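Local coordinates for protein scribble homolog (Homo sapiens, PDB 6EEY) that probably acts as a cell-polarity scaffold whose PDZ domains bind C-terminal peptide ligands, among them the tail of the alpha1D-adrenergic receptor, at residues Leu57-Gln69 / Leu82-Cys95. The protein carries 1 engineered substitution. Residues are numbered along the deposited sequence; the frame is centred on the assembly and turned at random.
Sequences LRVGLRLLEVNQQ and LLRSVGDTLTVLVC
Asn-67 turns its side-chain amide along the edge of strand 89-94, where OD1 takes the backbone N-H of Thr-91 (2.9 Å) in an almost straight bond (178°). The backbone N of Asn-67 bonds Thr-91 O (2.8 Å), so Asn-67 meets both backbone polar groups of Thr-91. With CG beside its backbone N (chi1 -73°), the amide spans Leu-90 nearly square-on, and ND2 donates to a water bonded to Val-86 O and Thr-89 O. Replaced by an alanine, this position would probably leave the Thr-91 N-H without its acceptor and the water short of one partner. Farther toward Cys-95, strand 89-94 pairs antiparallel with strand 62-66 through a classic beta bulge, Leu-64 and Glu-65 both facing Leu-93, in the curled sheet of the PDZ fold. Glu-65 and Leu-93 share one face and run alongside each other in the same direction, Leu-93 CD2 against Glu-65 CD (3.7 Å). The other face is apolar and buried. There Leu-63, its CG anti to the backbone N (chi1 -180°), lies roughly perpendicular to Val-92 and sets CD1 3.6 Å from Val-92 CB, while Leu-57 CD2 meets Val-92 CG2 tip to tip. Val-66 splits its methyls: CG1 rests on Leu-82 CB (3.8 Å) and Leu-90 CD2, CG2 on Leu-83 CD2 (3.8 Å), joining the sheet to helix 76-83. Leu-83 continues onto Ile-19 and Ile-21 of strand 19-23. In PDZ domains this helix and strand flank the peptide groove, so the packing probably lies beneath it. Closing the type I' turn from Val-66, Gln-69 lays its amide against Leu-82 CD2 while NE2 donates to Asn-67 O.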
ATOM      1  N   LEU A  57      -5.283   3.679   8.849  1.00  2.95           N
ATOM      2  CA  LEU A  57      -4.432   2.585   8.410  1.00  3.49           C
ATOM      3  C   LEU A  57      -3.525   2.119   9.537  1.00  3.54           C
ATOM      4  O   LEU A  57      -3.101   2.896  10.391  1.00  4.15           O
ATOM      5  CB  LEU A  57      -3.593   3.014   7.221  1.00  3.65           C
ATOM      6  CG  LEU A  57      -4.360   3.281   5.933  1.00  3.18           C
ATOM      7  CD1 LEU A  57      -3.402   3.759   4.866  1.00  5.01           C
ATOM      8  CD2 LEU A  57      -5.105   2.062   5.448  1.00  5.18           C
ATOM      9  N   ARG A  58      -3.216   0.826   9.507  1.00  4.08           N
ATOM     10  CA  ARG A  58      -2.381   0.177  10.498  1.00  3.95           C
ATOM     11  C   ARG A  58      -1.426  -0.780   9.805  1.00  4.25           C
ATOM     12  O   ARG A  58      -1.704  -1.306   8.720  1.00  4.74           O
ATOM     13  CB  ARG A  58      -3.221  -0.629  11.503  1.00  5.72           C
ATOM     14  CG  ARG A  58      -4.049   0.204  12.445  1.00  6.66           C
ATOM     15  CD  ARG A  58      -3.129   0.853  13.457  1.00  7.55           C
ATOM     16  NE  ARG A  58      -3.851   1.637  14.450  1.00  6.76           N
ATOM     17  CZ  ARG A  58      -4.359   2.839  14.217  1.00  5.79           C
ATOM     18  NH1 ARG A  58      -4.230   3.401  13.034  1.00  6.18           N
ATOM     19  NH2 ARG A  58      -4.982   3.496  15.181  1.00  8.58           N
ATOM     20  N   VAL A  59      -0.310  -1.023  10.479  1.00  3.95           N
ATOM     21  CA  VAL A  59       0.560  -2.127  10.121  1.00  5.06           C
ATOM     22  C   VAL A  59      -0.244  -3.396  10.043  1.00  5.40           C
ATOM     23  O   VAL A  59      -1.129  -3.644  10.867  1.00  6.15           O
ATOM     24  CB  VAL A  59       1.696  -2.238  11.154  1.00  5.32           C
ATOM     25  CG1 VAL A  59       2.457  -3.528  10.966  1.00  6.36           C
ATOM     26  CG2 VAL A  59       2.625  -1.030  11.050  1.00  6.87           C
ATOM     27  N   GLY A  60       0.053  -4.195   9.031  1.00  4.72           N
ATOM     28  CA  GLY A  60      -0.551  -5.494   8.860  1.00  5.86           C
ATOM     29  C   GLY A  60      -1.668  -5.533   7.851  1.00  5.00           C
ATOM     30  O   GLY A  60      -2.053  -6.628   7.421  1.00  7.16           O
ATOM     31  N   LEU A  61      -2.195  -4.393   7.446  1.00  3.88           N
ATOM     32  CA  LEU A  61      -3.227  -4.405   6.430  1.00  4.25           C
ATOM     33  C   LEU A  61      -2.660  -4.866   5.098  1.00  4.51           C
ATOM     34  O   LEU A  61      -1.536  -4.523   4.720  1.00  4.97           O
ATOM     35  CB  LEU A  61      -3.827  -3.017   6.236  1.00  4.63           C
ATOM     36  CG  LEU A  61      -4.606  -2.487   7.430  1.00  6.48           C
ATOM     37  CD1 LEU A  61      -5.146  -1.122   7.114  1.00  6.55           C
ATOM     38  CD2 LEU A  61      -5.730  -3.409   7.846  1.00 12.37           C
ATOM     39  N   ARG A  62      -3.451  -5.658   4.390  1.00  4.28           N
ATOM     40  CA  ARG A  62      -3.173  -6.035   3.015  1.00  4.74           C
ATOM     41  C   ARG A  62      -3.570  -4.880   2.111  1.00  4.61           C
ATOM     42  O   ARG A  62      -4.665  -4.329   2.247  1.00  5.53           O
ATOM     43  CB  ARG A  62      -4.005  -7.279   2.696  1.00  6.53           C
ATOM     44  CG  ARG A  62      -4.032  -7.745   1.249  1.00  8.99           C
ATOM     45  CD  ARG A  62      -2.837  -8.575   0.952  1.00 10.92           C
ATOM     46  NE  ARG A  62      -2.847  -9.113  -0.407  1.00  7.76           N
ATOM     47  CZ  ARG A  62      -3.226 -10.338  -0.758  1.00  7.28           C
ATOM     48  NH1 ARG A  62      -3.683 -11.205   0.138  1.00  8.11           N
ATOM     49  NH2 ARG A  62      -3.129 -10.695  -2.029  1.00  7.22           N
ATOM     50  N   LEU A  63      -2.677  -4.487   1.215  1.00  3.93           N
ATOM     51  CA  LEU A  63      -2.896  -3.371   0.310  1.00  4.21           C
ATOM     52  C   LEU A  63      -3.041  -3.938  -1.094  1.00  3.64           C
ATOM     53  O   LEU A  63      -2.080  -4.490  -1.645  1.00  4.14           O
ATOM     54  CB  LEU A  63      -1.701  -2.441   0.399  1.00  5.56           C
ATOM     55  CG  LEU A  63      -1.775  -1.218  -0.483  1.00  4.43           C
ATOM     56  CD1 LEU A  63      -2.958  -0.334  -0.153  1.00  5.50           C
ATOM     57  CD2 LEU A  63      -0.486  -0.426  -0.340  1.00  6.65           C
ATOM     58  N   LEU A  64      -4.242  -3.831  -1.659  1.00  3.15           N
ATOM     59  CA  LEU A  64      -4.553  -4.416  -2.955  1.00  3.62           C
ATOM     60  C   LEU A  64      -4.436  -3.436  -4.110  1.00  3.55           C
ATOM     61  O   LEU A  64      -4.048  -3.838  -5.215  1.00  4.16           O
ATOM     62  CB  LEU A  64      -5.965  -4.992  -2.964  1.00  4.47           C
ATOM     63  CG  LEU A  64      -6.191  -6.195  -2.054  1.00  5.27           C
ATOM     64  CD1 LEU A  64      -7.654  -6.547  -1.970  1.00 11.96           C
ATOM     65  CD2 LEU A  64      -5.414  -7.406  -2.545  1.00  8.64           C
ATOM     66  N   GLU A  65      -4.775  -2.175  -3.893  1.00  3.17           N
ATOM     67  CA  GLU A  65      -4.769  -1.185  -4.945  1.00  4.19           C
ATOM     68  C   GLU A  65      -4.397   0.150  -4.338  1.00  3.32           C
ATOM     69  O   GLU A  65      -4.693   0.422  -3.170  1.00  3.37           O
ATOM     70  CB  GLU A  65      -6.133  -0.991  -5.614  1.00  3.76           C
ATOM     71  CG  GLU A  65      -6.667  -2.231  -6.266  1.00  4.73           C
ATOM     72  CD  GLU A  65      -7.961  -2.018  -7.033  1.00  5.20           C
ATOM     73  OE1 GLU A  65      -8.360  -2.957  -7.748  1.00  6.99           O
ATOM     74  OE2 GLU A  65      -8.572  -0.944  -6.943  1.00  5.84           O
ATOM     75  N   VAL A  66      -3.787   0.986  -5.157  1.00  2.90           N
ATOM     76  CA  VAL A  66      -3.538   2.385  -4.834  1.00  3.91           C
ATOM     77  C   VAL A  66      -4.072   3.178  -6.008  1.00  3.72           C
ATOM     78  O   VAL A  66      -3.740   2.881  -7.157  1.00  4.98           O
ATOM     79  CB  VAL A  66      -2.036   2.651  -4.645  1.00  4.04           C
ATOM     80  CG1 VAL A  66      -1.761   4.125  -4.396  1.00  5.43           C
ATOM     81  CG2 VAL A  66      -1.496   1.846  -3.485  1.00  6.29           C
ATOM     82  N   ASN A  67      -4.901   4.167  -5.730  1.00  4.18           N
ATOM     83  CA  ASN A  67      -5.513   4.994  -6.768  1.00  4.65           C
ATOM     84  C   ASN A  67      -6.109   4.135  -7.882  1.00  5.42           C
ATOM     85  O   ASN A  67      -5.922   4.389  -9.081  1.00  5.53           O
ATOM     86  CB  ASN A  67      -4.547   6.051  -7.297  1.00  5.11           C
ATOM     87  CG  ASN A  67      -4.324   7.173  -6.298  1.00  5.03           C
ATOM     88  OD1 ASN A  67      -5.068   7.310  -5.326  1.00  5.49           O
ATOM     89  ND2 ASN A  67      -3.324   7.995  -6.540  1.00  5.77           N
ATOM     90  N   GLN A  68      -6.829   3.099  -7.453  1.00  5.14           N
ATOM     91  CA  GLN A  68      -7.612   2.217  -8.306  1.00  6.33           C
ATOM     92  C   GLN A  68      -6.782   1.259  -9.119  1.00  5.92           C
ATOM     93  O   GLN A  68      -7.331   0.583  -9.984  1.00  7.20           O
ATOM     94  CB  GLN A  68      -8.531   2.974  -9.272  1.00  8.26           C
ATOM     95  CG  GLN A  68      -9.258   4.141  -8.653  1.00 12.18           C
ATOM     96  CD  GLN A  68     -10.236   3.711  -7.603  1.00 15.84           C
ATOM     97  OE1 GLN A  68     -10.891   2.682  -7.740  1.00 15.69           O
ATOM     98  NE2 GLN A  68     -10.348   4.500  -6.536  1.00 21.34           N
ATOM     99  N   GLN A  69      -5.480   1.176  -8.878  1.00  6.33           N
ATOM    100  CA  GLN A  69      -4.583   0.347  -9.668  1.00  6.50           C
ATOM    101  C   GLN A  69      -4.066  -0.808  -8.832  1.00  4.19           C
ATOM    102  O   GLN A  69      -3.578  -0.616  -7.720  1.00  5.12           O
ATOM    103  CB  GLN A  69      -3.442   1.197 -10.197  1.00  6.96           C
ATOM    104  CG  GLN A  69      -3.962   2.239 -11.174  1.00 11.40           C
ATOM    105  CD  GLN A  69      -3.053   3.428 -11.316  1.00 15.33           C
ATOM    106  OE1 GLN A  69      -1.993   3.338 -11.937  1.00 17.38           O
ATOM    107  NE2 GLN A  69      -3.451   4.556 -10.728  1.00 16.60           N
ATOM    108  N   LEU A  82       3.409   4.645  -6.663  1.00  5.13           N
ATOM    109  CA  LEU A  82       1.972   4.882  -6.593  1.00  4.64           C
ATOM    110  C   LEU A  82       1.607   5.557  -5.284  1.00  4.00           C
ATOM    111  O   LEU A  82       0.751   6.439  -5.256  1.00  4.50           O
ATOM    112  CB  LEU A  82       1.193   3.586  -6.780  1.00  5.40           C
ATOM    113  CG  LEU A  82       1.037   3.143  -8.230  1.00  5.88           C
ATOM    114  CD1 LEU A  82       0.568   1.710  -8.281  1.00  8.13           C
ATOM    115  CD2 LEU A  82       0.063   4.043  -8.974  1.00 12.18           C
ATOM    116  N   LEU A  83       2.244   5.151  -4.189  1.00  4.08           N
ATOM    117  CA  LEU A  83       1.963   5.742  -2.883  1.00  3.57           C
ATOM    118  C   LEU A  83       2.461   7.172  -2.779  1.00  4.34           C
ATOM    119  O   LEU A  83       2.103   7.856  -1.814  1.00  5.17           O
ATOM    120  CB  LEU A  83       2.557   4.871  -1.785  1.00  5.21           C
ATOM    121  CG  LEU A  83       1.864   3.522  -1.598  1.00  5.65           C
ATOM    122  CD1 LEU A  83       2.727   2.567  -0.799  1.00  6.25           C
ATOM    123  CD2 LEU A  83       0.515   3.718  -0.927  1.00  6.09           C
ATOM    124  N   ARG A  84       3.249   7.637  -3.750  1.00  4.49           N
ATOM    125  CA  ARG A  84       3.748   9.005  -3.814  1.00  5.38           C
ATOM    126  C   ARG A  84       3.068   9.811  -4.911  1.00  5.92           C
ATOM    127  O   ARG A  84       3.520  10.908  -5.238  1.00  6.67           O
ATOM    128  CB  ARG A  84       5.264   9.012  -3.991  1.00  7.27           C
ATOM    129  CG  ARG A  84       5.954   8.396  -2.787  1.00 11.23           C
ATOM    130  CD  ARG A  84       7.393   8.014  -3.066  1.00  9.79           C
ATOM    131  NE  ARG A  84       8.240   9.158  -3.392  1.00 18.45           N
ATOM    132  CZ  ARG A  84       8.982   9.833  -2.511  1.00 18.62           C
ATOM    133  NH1 ARG A  84       9.728  10.849  -2.928  1.00 19.36           N
ATOM    134  NH2 ARG A  84       8.977   9.504  -1.227  1.00 18.53           N
ATOM    135  N   SER A  85       1.967   9.323  -5.441  1.00  4.33           N
ATOM    136  CA  SER A  85       1.252  10.016  -6.494  1.00  5.36           C
ATOM    137  C   SER A  85       0.854  11.402  -6.018  1.00  5.65           C
ATOM    138  O   SER A  85       0.473  11.605  -4.864  1.00  5.72           O
ATOM    139  CB  SER A  85      -0.024   9.257  -6.862  1.00  5.95           C
ATOM    140  OG  SER A  85       0.249   7.972  -7.387  1.00  6.37           O
ATOM    141  N   VAL A  86       0.892  12.358  -6.932  1.00  5.28           N
ATOM    142  CA  VAL A  86       0.466  13.692  -6.573  1.00  5.89           C
ATOM    143  C   VAL A  86      -1.043  13.702  -6.345  1.00  5.82           C
ATOM    144  O   VAL A  86      -1.788  12.806  -6.763  1.00  5.82           O
ATOM    145  CB  VAL A  86       0.892  14.759  -7.596  1.00 11.54           C
ATOM    146  CG1 VAL A  86       2.400  14.737  -7.794  1.00 12.00           C
ATOM    147  CG2 VAL A  86       0.176  14.555  -8.891  1.00 11.39           C
ATOM    148  N   GLY A  87      -1.498  14.752  -5.686  1.00  5.37           N
ATOM    149  CA  GLY A  87      -2.898  14.941  -5.430  1.00  5.46           C
ATOM    150  C   GLY A  87      -3.154  15.254  -3.979  1.00  3.78           C
ATOM    151  O   GLY A  87      -2.331  14.944  -3.107  1.00  4.92           O
ATOM    152  N   ASP A  88      -4.277  15.888  -3.696  1.00  3.90           N
ATOM    153  CA  ASP A  88      -4.588  16.221  -2.313  1.00  4.78           C
ATOM    154  C   ASP A  88      -5.335  15.106  -1.601  1.00  3.78           C
ATOM    155  O   ASP A  88      -5.688  15.252  -0.426  1.00  4.26           O
ATOM    156  CB  ASP A  88      -5.275  17.585  -2.198  1.00  6.92           C
ATOM    157  CG  ASP A  88      -6.539  17.686  -2.968  1.00  8.89           C
ATOM    158  OD1 ASP A  88      -7.209  16.668  -3.190  1.00  9.85           O
ATOM    159  OD2 ASP A  88      -6.887  18.826  -3.353  1.00  9.05           O
ATOM    160  N   THR A  89      -5.574  13.993  -2.267  1.00  4.42           N
ATOM    161  CA  THR A  89      -6.000  12.782  -1.587  1.00  4.89           C
ATOM    162  C   THR A  89      -5.310  11.621  -2.289  1.00  4.50           C
ATOM    163  O   THR A  89      -4.766  11.760  -3.388  1.00  5.46           O
ATOM    164  CB  THR A  89      -7.515  12.566  -1.660  1.00  6.49           C
ATOM    165  OG1 THR A  89      -7.892  12.394  -3.029  1.00  8.41           O
ATOM    166  CG2 THR A  89      -8.293  13.725  -1.059  1.00  7.54           C
ATOM    167  N   LEU A  90      -5.341  10.463  -1.653  1.00  3.92           N
ATOM    168  CA  LEU A  90      -4.858   9.232  -2.247  1.00  3.28           C
ATOM    169  C   LEU A  90      -5.783   8.140  -1.750  1.00  3.84           C
ATOM    170  O   LEU A  90      -6.174   8.134  -0.580  1.00  4.71           O
ATOM    171  CB  LEU A  90      -3.402   9.004  -1.862  1.00  6.22           C
ATOM    172  CG  LEU A  90      -2.770   7.772  -2.508  1.00  5.29           C
ATOM    173  CD1 LEU A  90      -1.330   8.060  -2.891  1.00  9.76           C
ATOM    174  CD2 LEU A  90      -2.849   6.580  -1.564  1.00  6.58           C
ATOM    175  N   THR A  91      -6.134   7.211  -2.616  1.00  3.25           N
ATOM    176  CA  THR A  91      -7.072   6.154  -2.256  1.00  4.77           C
ATOM    177  C   THR A  91      -6.344   4.824  -2.175  1.00  4.13           C
ATOM    178  O   THR A  91      -5.467   4.528  -2.991  1.00  5.18           O
ATOM    179  CB  THR A  91      -8.211   6.102  -3.274  1.00  7.19           C
ATOM    180  OG1 THR A  91      -8.944   7.338  -3.228  1.00 10.57           O
ATOM    181  CG2 THR A  91      -9.148   4.942  -3.025  1.00 10.56           C
ATOM    182  N   VAL A  92      -6.701   4.033  -1.183  1.00  4.22           N
ATOM    183  CA  VAL A  92      -6.161   2.692  -1.056  1.00  3.47           C
ATOM    184  C   VAL A  92      -7.308   1.714  -0.914  1.00  3.13           C
ATOM    185  O   VAL A  92      -8.358   2.032  -0.339  1.00  4.16           O
ATOM    186  CB  VAL A  92      -5.182   2.537   0.126  1.00  4.95           C
ATOM    187  CG1 VAL A  92      -3.930   3.380  -0.118  1.00  5.91           C
ATOM    188  CG2 VAL A  92      -5.840   2.902   1.446  1.00  5.34           C
ATOM    189  N   LEU A  93      -7.085   0.509  -1.387  1.00  2.86           N
ATOM    190  CA  LEU A  93      -8.001  -0.611  -1.197  1.00  2.74           C
ATOM    191  C   LEU A  93      -7.287  -1.609  -0.311  1.00  3.26           C
ATOM    192  O   LEU A  93      -6.224  -2.118  -0.688  1.00  3.76           O
ATOM    193  CB  LEU A  93      -8.345  -1.254  -2.537  1.00  3.66           C
ATOM    194  CG  LEU A  93      -9.458  -2.297  -2.519  1.00  4.06           C
ATOM    195  CD1 LEU A  93     -10.803  -1.644  -2.205  1.00  6.17           C
ATOM    196  CD2 LEU A  93      -9.535  -3.043  -3.831  1.00  4.97           C
ATOM    197  N   VAL A  94      -7.834  -1.856   0.871  1.00  2.65           N
ATOM    198  CA  VAL A  94      -7.151  -2.634   1.878  1.00  3.91           C
ATOM    199  C   VAL A  94      -8.093  -3.666   2.468  1.00  5.95           C
ATOM    200  O   VAL A  94      -9.309  -3.601   2.309  1.00  6.52           O
ATOM    201  CB  VAL A  94      -6.595  -1.764   3.024  1.00  4.77           C
ATOM    202  CG1 VAL A  94      -5.578  -0.806   2.519  1.00  6.52           C
ATOM    203  CG2 VAL A  94      -7.696  -1.008   3.744  1.00  7.02           C
ATOM    204  N   CYS A  95      -7.504  -4.605   3.192  1.00  6.33           N
ATOM    205  CA  CYS A  95      -8.274  -5.469   4.071  1.00  7.18           C
ATOM    206  C   CYS A  95      -7.412  -6.023   5.206  1.00  9.69           C
ATOM    207  O   CYS A  95      -6.187  -5.890   5.235  1.00  9.50           O
ATOM    208  CB  CYS A  95      -8.898  -6.602   3.265  1.00  9.31           C
ATOM    209  SG  CYS A  95      -7.671  -7.729   2.674  1.00 14.78           S
ATOM    210  OXT CYS A  95      -7.953  -6.620   6.150  1.00 14.16           O
TER
HETATM  211  O   HOH W   1      -4.629  -7.608   7.089  1.00 13.30           O
HETATM  212  O   HOH W   2      -3.096  10.600  -5.259  1.00  6.85           O
HETATM  213  O   HOH W   3      -7.235   2.404  -4.722  1.00  7.63           O